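Local atomic coordinates of HTPA Reductase (Selaginella moellendorffii, PDB entry 5U5N), a protein that probably catalyses the NAD(P)H-dependent reduction of 4-hydroxy-tetrahydrodipicolinate to tetrahydrodipicolinate in the diaminopimelate route to lysine. Residues Lys15-Leu29 with Arg240-Leu252. Residues are numbered along the deposited sequence; the frame is centred on the assembly and turned at random.
Sequences KVGQAVAEAAVAAGL and RSIYAQGTVDAVL. With NAD (nicotinamide-adenine-dinucleotide), chain C.
With chi1 at -69° and its chain extended from CG to NE, R240 runs past V16, whose CG2 meets R240 CD at 3.7 Å, and lays one guanidinium face over K15 CB. K15 CD also touches R240 NH2. No hydrogen bond joins the two segments; close helix packing does. The axes approach to 8.4 Å and cross at -57°, V20 CA and A244 CA lying 4.4 Å apart, a closeness that small residues permit: A23 CB rests 3.8 Å from A244 CB. V20 straddles T247, CG1 against T247 CG2 and CG2 against T247 OG1, while that hydroxyl donates to Y243 O from above the carbonyl plane, on the face opposite T247 N. Beyond the Schellman turn at G28, L29 CD1 reaches V248 CG1 and V251 CG1, both at 4.0 Å.

At the other end, K15 N donates to NAD O2A at 2.9 Å and V16 N to NAD O2N at 2.8 Å, nearly straight bonds that grip the diphosphate at the helix N-terminus, as in Rossmann folds. NAD C4N lies 3.6 Å above one face of the Y243 ring, offset toward its rim, and I242 CG2 over the centre of the opposite face; with an alanine in place of Y243 the nicotinamide would probably lose this cover and be freer to shift. On the side turned from helix 241-259, A21 packs on I48 of strand 44-48, while V20, T247 and V251 pack on V78 of strand 76-79 in the parallel sheet.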
loop_
_atom_site.group_PDB
_atom_site.type_symbol
_atom_site.label_atom_id
_atom_site.label_comp_id
_atom_site.label_asym_id
_atom_site.label_seq_id
_atom_site.Cartn_x
_atom_site.Cartn_y
_atom_site.Cartn_z
ATOM N N LYS A 15 -0.922 -27.128 -16.867
ATOM C CA LYS A 15 -2.019 -26.148 -16.739
ATOM C C LYS A 15 -1.535 -24.709 -16.796
ATOM O O LYS A 15 -2.079 -23.926 -17.543
ATOM C CB LYS A 15 -2.823 -26.360 -15.465
ATOM C CG LYS A 15 -3.273 -27.777 -15.252
ATOM C CD LYS A 15 -4.728 -27.877 -14.904
ATOM C CE LYS A 15 -4.962 -29.206 -14.234
ATOM N NZ LYS A 15 -4.621 -29.097 -12.783
ATOM N N VAL A 16 -0.496 -24.393 -16.024
ATOM C CA VAL A 16 0.078 -23.040 -15.976
ATOM C C VAL A 16 0.909 -22.764 -17.211
ATOM O O VAL A 16 0.881 -21.647 -17.742
ATOM C CB VAL A 16 0.947 -22.815 -14.703
ATOM C CG1 VAL A 16 1.580 -21.422 -14.679
ATOM C CG2 VAL A 16 0.090 -22.983 -13.446
ATOM N N GLY A 17 1.688 -23.768 -17.630
ATOM C CA GLY A 17 2.454 -23.711 -18.870
ATOM C C GLY A 17 1.611 -23.377 -20.091
ATOM O O GLY A 17 1.963 -22.467 -20.821
ATOM N N GLN A 18 0.469 -24.047 -20.262
ATOM C CA GLN A 18 -0.518 -23.692 -21.319
ATOM C C GLN A 18 -1.020 -22.233 -21.199
ATOM O O GLN A 18 -1.046 -21.503 -22.185
ATOM C CB GLN A 18 -1.726 -24.626 -21.244
ATOM C CG GLN A 18 -2.867 -24.300 -22.202
ATOM C CD GLN A 18 -3.824 -25.446 -22.410
ATOM O OE1 GLN A 18 -3.408 -26.585 -22.590
ATOM N NE2 GLN A 18 -5.135 -25.144 -22.388
ATOM N N ALA A 19 -1.443 -21.836 -19.993
ATOM C CA ALA A 19 -1.898 -20.463 -19.748
ATOM C C ALA A 19 -0.811 -19.448 -20.117
ATOM O O ALA A 19 -1.108 -18.493 -20.808
ATOM C CB ALA A 19 -2.361 -20.297 -18.317
ATOM N N VAL A 20 0.451 -19.708 -19.750
ATOM C CA VAL A 20 1.553 -18.806 -20.095
ATOM C C VAL A 20 1.738 -18.680 -21.609
ATOM O O VAL A 20 1.973 -17.572 -22.140
ATOM C CB VAL A 20 2.884 -19.257 -19.458
ATOM C CG1 VAL A 20 4.102 -18.513 -20.038
ATOM C CG2 VAL A 20 2.831 -19.054 -17.950
ATOM N N ALA A 21 1.661 -19.818 -22.290
ATOM C CA ALA A 21 1.878 -19.832 -23.735
ATOM C C ALA A 21 0.769 -19.068 -24.459
ATOM O O ALA A 21 1.020 -18.324 -25.383
ATOM C CB ALA A 21 1.973 -21.269 -24.257
ATOM N N GLU A 22 -0.459 -19.285 -24.028
ATOM C CA GLU A 22 -1.616 -18.601 -24.606
ATOM C C GLU A 22 -1.586 -17.108 -24.388
ATOM O O GLU A 22 -1.944 -16.350 -25.291
ATOM C CB GLU A 22 -2.909 -19.176 -24.054
ATOM C CG GLU A 22 -3.093 -20.568 -24.605
ATOM C CD GLU A 22 -4.518 -21.008 -24.632
ATOM O OE1 GLU A 22 -4.904 -21.655 -23.629
ATOM O OE2 GLU A 22 -5.229 -20.681 -25.631
ATOM N N ALA A 23 -1.140 -16.711 -23.204
ATOM C CA ALA A 23 -0.974 -15.307 -22.868
ATOM C C ALA A 23 0.197 -14.703 -23.616
ATOM O O ALA A 23 0.109 -13.530 -24.026
ATOM C CB ALA A 23 -0.785 -15.142 -21.380
ATOM N N ALA A 24 1.275 -15.472 -23.813
ATOM C CA ALA A 24 2.421 -14.987 -24.588
ATOM C C ALA A 24 2.001 -14.694 -26.028
ATOM O O ALA A 24 2.349 -13.659 -26.577
ATOM C CB ALA A 24 3.604 -15.982 -24.528
ATOM N N VAL A 25 1.248 -15.622 -26.613
ATOM C CA VAL A 25 0.773 -15.547 -28.015
ATOM C C VAL A 25 -0.162 -14.333 -28.198
ATOM O O VAL A 25 0.051 -13.533 -29.076
ATOM C CB VAL A 25 0.085 -16.875 -28.439
ATOM C CG1 VAL A 25 -0.804 -16.722 -29.638
ATOM C CG2 VAL A 25 1.142 -17.922 -28.728
ATOM N N ALA A 26 -1.173 -14.218 -27.348
ATOM C CA ALA A 26 -2.123 -13.108 -27.357
ATOM C C ALA A 26 -1.475 -11.728 -27.159
ATOM O O ALA A 26 -1.890 -10.777 -27.773
ATOM C CB ALA A 26 -3.195 -13.335 -26.304
ATOM N N ALA A 27 -0.449 -11.658 -26.325
ATOM C CA ALA A 27 0.347 -10.436 -26.114
ATOM C C ALA A 27 1.249 -10.058 -27.283
ATOM O O ALA A 27 1.747 -8.940 -27.325
ATOM C CB ALA A 27 1.222 -10.611 -24.869
ATOM N N GLY A 28 1.510 -10.986 -28.203
ATOM C CA GLY A 28 2.397 -10.735 -29.339
ATOM C C GLY A 28 3.852 -11.128 -29.136
ATOM O O GLY A 28 4.720 -10.672 -29.869
ATOM N N LEU A 29 4.147 -11.961 -28.147
ATOM C CA LEU A 29 5.443 -12.619 -28.128
ATOM C C LEU A 29 5.443 -13.738 -29.135
ATOM O O LEU A 29 4.430 -14.311 -29.412
ATOM C CB LEU A 29 5.763 -13.186 -26.752
ATOM C CG LEU A 29 6.128 -12.095 -25.770
ATOM C CD1 LEU A 29 6.382 -12.729 -24.411
ATOM C CD2 LEU A 29 7.378 -11.353 -26.252
ATOM N N ARG A 240 -5.483 -18.514 -13.114
ATOM C CA ARG A 240 -4.048 -18.492 -13.407
ATOM C C ARG A 240 -3.552 -17.290 -14.180
ATOM O O ARG A 240 -2.350 -17.174 -14.423
ATOM C CB ARG A 240 -3.678 -19.721 -14.270
ATOM C CG ARG A 240 -3.795 -20.984 -13.515
ATOM C CD ARG A 240 -3.416 -22.212 -14.309
ATOM N NE ARG A 240 -4.090 -23.323 -13.638
ATOM C CZ ARG A 240 -5.261 -23.841 -13.984
ATOM N NH1 ARG A 240 -5.906 -23.410 -15.075
ATOM N NH2 ARG A 240 -5.774 -24.811 -13.245
ATOM N N SER A 241 -4.467 -16.426 -14.602
ATOM C CA SER A 241 -4.111 -15.365 -15.518
ATOM C C SER A 241 -3.074 -14.393 -14.945
ATOM O O SER A 241 -2.193 -13.969 -15.687
ATOM C CB SER A 241 -5.367 -14.652 -16.044
ATOM O OG SER A 241 -5.198 -13.270 -16.015
ATOM N N ILE A 242 -3.108 -14.105 -13.637
ATOM C CA ILE A 242 -2.115 -13.177 -13.065
ATOM C C ILE A 242 -0.695 -13.753 -13.156
ATOM O O ILE A 242 0.261 -12.998 -13.341
ATOM C CB ILE A 242 -2.430 -12.771 -11.601
ATOM C CG1 ILE A 242 -1.613 -11.536 -11.193
ATOM C CG2 ILE A 242 -2.220 -13.905 -10.615
ATOM C CD1 ILE A 242 -1.822 -11.084 -9.778
ATOM N N TYR A 243 -0.566 -15.076 -13.038
ATOM C CA TYR A 243 0.745 -15.745 -13.141
ATOM C C TYR A 243 1.203 -15.713 -14.606
ATOM O O TYR A 243 2.356 -15.385 -14.877
ATOM C CB TYR A 243 0.729 -17.181 -12.541
ATOM C CG TYR A 243 0.008 -17.220 -11.192
ATOM C CD1 TYR A 243 0.530 -16.562 -10.092
ATOM C CD2 TYR A 243 -1.220 -17.870 -11.035
ATOM C CE1 TYR A 243 -0.131 -16.559 -8.860
ATOM C CE2 TYR A 243 -1.896 -17.858 -9.823
ATOM C CZ TYR A 243 -1.351 -17.199 -8.741
ATOM O OH TYR A 243 -2.036 -17.130 -7.538
ATOM N N ALA A 244 0.293 -16.020 -15.533
ATOM C CA ALA A 244 0.535 -15.894 -16.970
ATOM C C ALA A 244 0.978 -14.485 -17.393
ATOM O O ALA A 244 1.978 -14.294 -18.098
ATOM C CB ALA A 244 -0.704 -16.296 -17.750
ATOM N N GLN A 245 0.224 -13.487 -16.963
ATOM C CA GLN A 245 0.560 -12.092 -17.318
ATOM C C GLN A 245 1.886 -11.641 -16.678
ATOM O O GLN A 245 2.658 -10.957 -17.317
ATOM C CB GLN A 245 -0.591 -11.122 -16.956
ATOM C CG GLN A 245 -1.863 -11.349 -17.759
ATOM C CD GLN A 245 -1.623 -11.276 -19.241
ATOM O OE1 GLN A 245 -0.959 -10.377 -19.696
ATOM N NE2 GLN A 245 -2.135 -12.253 -20.003
ATOM N N GLY A 246 2.183 -12.059 -15.457
ATOM C CA GLY A 246 3.467 -11.734 -14.854
ATOM C C GLY A 246 4.635 -12.422 -15.534
ATOM O O GLY A 246 5.694 -11.826 -15.704
ATOM N N THR A 247 4.457 -13.669 -15.942
ATOM C CA THR A 247 5.478 -14.366 -16.738
ATOM C C THR A 247 5.820 -13.613 -18.062
ATOM O O THR A 247 6.992 -13.467 -18.420
ATOM C CB THR A 247 5.092 -15.840 -17.032
ATOM O OG1 THR A 247 4.657 -16.494 -15.835
ATOM C CG2 THR A 247 6.291 -16.540 -17.573
ATOM N N VAL A 248 4.815 -13.117 -18.769
ATOM C CA VAL A 248 5.081 -12.317 -19.970
ATOM C C VAL A 248 5.971 -11.093 -19.652
ATOM O O VAL A 248 6.954 -10.809 -20.312
ATOM C CB VAL A 248 3.772 -11.855 -20.645
ATOM C CG1 VAL A 248 4.038 -10.830 -21.749
ATOM C CG2 VAL A 248 3.022 -13.042 -21.232
ATOM N N ASP A 249 5.619 -10.379 -18.588
ATOM C CA ASP A 249 6.404 -9.219 -18.138
ATOM C C ASP A 249 7.822 -9.600 -17.745
ATOM O O ASP A 249 8.765 -8.880 -18.052
ATOM C CB ASP A 249 5.731 -8.542 -16.965
ATOM C CG ASP A 249 4.312 -8.075 -17.297
ATOM O OD1 ASP A 249 4.018 -7.738 -18.489
ATOM O OD2 ASP A 249 3.491 -8.036 -16.330
ATOM N N ALA A 250 7.964 -10.735 -17.070
ATOM C CA ALA A 250 9.282 -11.202 -16.681
ATOM C C ALA A 250 10.120 -11.442 -17.948
ATOM O O ALA A 250 11.282 -11.070 -18.003
ATOM C CB ALA A 250 9.181 -12.473 -15.811
ATOM N N VAL A 251 9.516 -12.025 -18.974
ATOM C CA VAL A 251 10.249 -12.364 -20.216
ATOM C C VAL A 251 10.661 -11.070 -20.924
ATOM O O VAL A 251 11.760 -10.976 -21.451
ATOM C CB VAL A 251 9.398 -13.242 -21.146
ATOM C CG1 VAL A 251 9.873 -13.182 -22.604
ATOM C CG2 VAL A 251 9.400 -14.677 -20.660
ATOM N N LEU A 252 9.766 -10.093 -20.924
ATOM C CA LEU A 252 10.059 -8.785 -21.514
ATOM C C LEU A 252 11.203 -8.087 -20.793
ATOM O O LEU A 252 12.085 -7.548 -21.417
ATOM C CB LEU A 252 8.829 -7.897 -21.486
ATOM C CG LEU A 252 7.679 -8.256 -22.415
ATOM C CD1 LEU A 252 6.536 -7.298 -22.203
ATOM C CD2 LEU A 252 8.119 -8.261 -23.875
HETATM P PA NAD C . 0.777 -29.507 -14.160
HETATM O O1A NAD C . 0.861 -30.796 -13.363
HETATM O O2A NAD C . -0.525 -29.049 -14.788
HETATM O O5B NAD C . 1.857 -29.514 -15.330
HETATM C C5B NAD C . 3.244 -29.663 -15.095
HETATM C C4B NAD C . 3.809 -30.312 -16.352
HETATM O O4B NAD C . 5.231 -30.424 -16.289
HETATM C C3B NAD C . 3.256 -31.715 -16.603
HETATM O O3B NAD C . 2.365 -31.677 -17.733
HETATM C C2B NAD C . 4.498 -32.603 -16.785
HETATM O O2B NAD C . 4.312 -33.609 -17.807
HETATM C C1B NAD C . 5.612 -31.572 -17.055
HETATM N N9A NAD C . 7.017 -31.945 -16.735
HETATM C C8A NAD C . 7.453 -32.677 -15.689
HETATM N N7A NAD C . 8.800 -32.803 -15.724
HETATM C C5A NAD C . 9.251 -32.134 -16.800
HETATM C C6A NAD C . 10.567 -31.882 -17.427
HETATM N N6A NAD C . 11.700 -32.372 -16.882
HETATM N N1A NAD C . 10.615 -31.137 -18.553
HETATM C C2A NAD C . 9.497 -30.640 -19.126
HETATM N N3A NAD C . 8.261 -30.843 -18.610
HETATM C C4A NAD C . 8.076 -31.566 -17.467
HETATM O O3 NAD C . 1.397 -28.352 -13.214
HETATM P PN NAD C . 0.892 -26.810 -13.217
HETATM O O1N NAD C . -0.507 -26.839 -12.646
HETATM O O2N NAD C . 1.138 -26.201 -14.585
HETATM O O5D NAD C . 1.984 -26.180 -12.210
HETATM C C5D NAD C . 3.366 -26.259 -12.546
HETATM C C4D NAD C . 4.275 -25.704 -11.458
HETATM O O4D NAD C . 4.150 -24.277 -11.426
HETATM C C3D NAD C . 3.952 -26.214 -10.046
HETATM O O3D NAD C . 5.152 -26.506 -9.307
HETATM C C2D NAD C . 3.205 -25.059 -9.408
HETATM O O2D NAD C . 3.391 -24.966 -7.995
HETATM C C1D NAD C . 3.849 -23.859 -10.087
HETATM N N1N NAD C . 3.070 -22.604 -10.051
HETATM C C2N NAD C . 3.764 -21.487 -9.763
HETATM C C3N NAD C . 3.161 -20.233 -9.709
HETATM C C7N NAD C . 3.976 -19.000 -9.366
HETATM O O7N NAD C . 3.404 -18.050 -8.854
HETATM N N7N NAD C . 5.297 -18.929 -9.595
HETATM C C4N NAD C . 1.790 -20.161 -9.959
HETATM C C5N NAD C . 1.074 -21.319 -10.254
HETATM C C6N NAD C . 1.741 -22.543 -10.295
#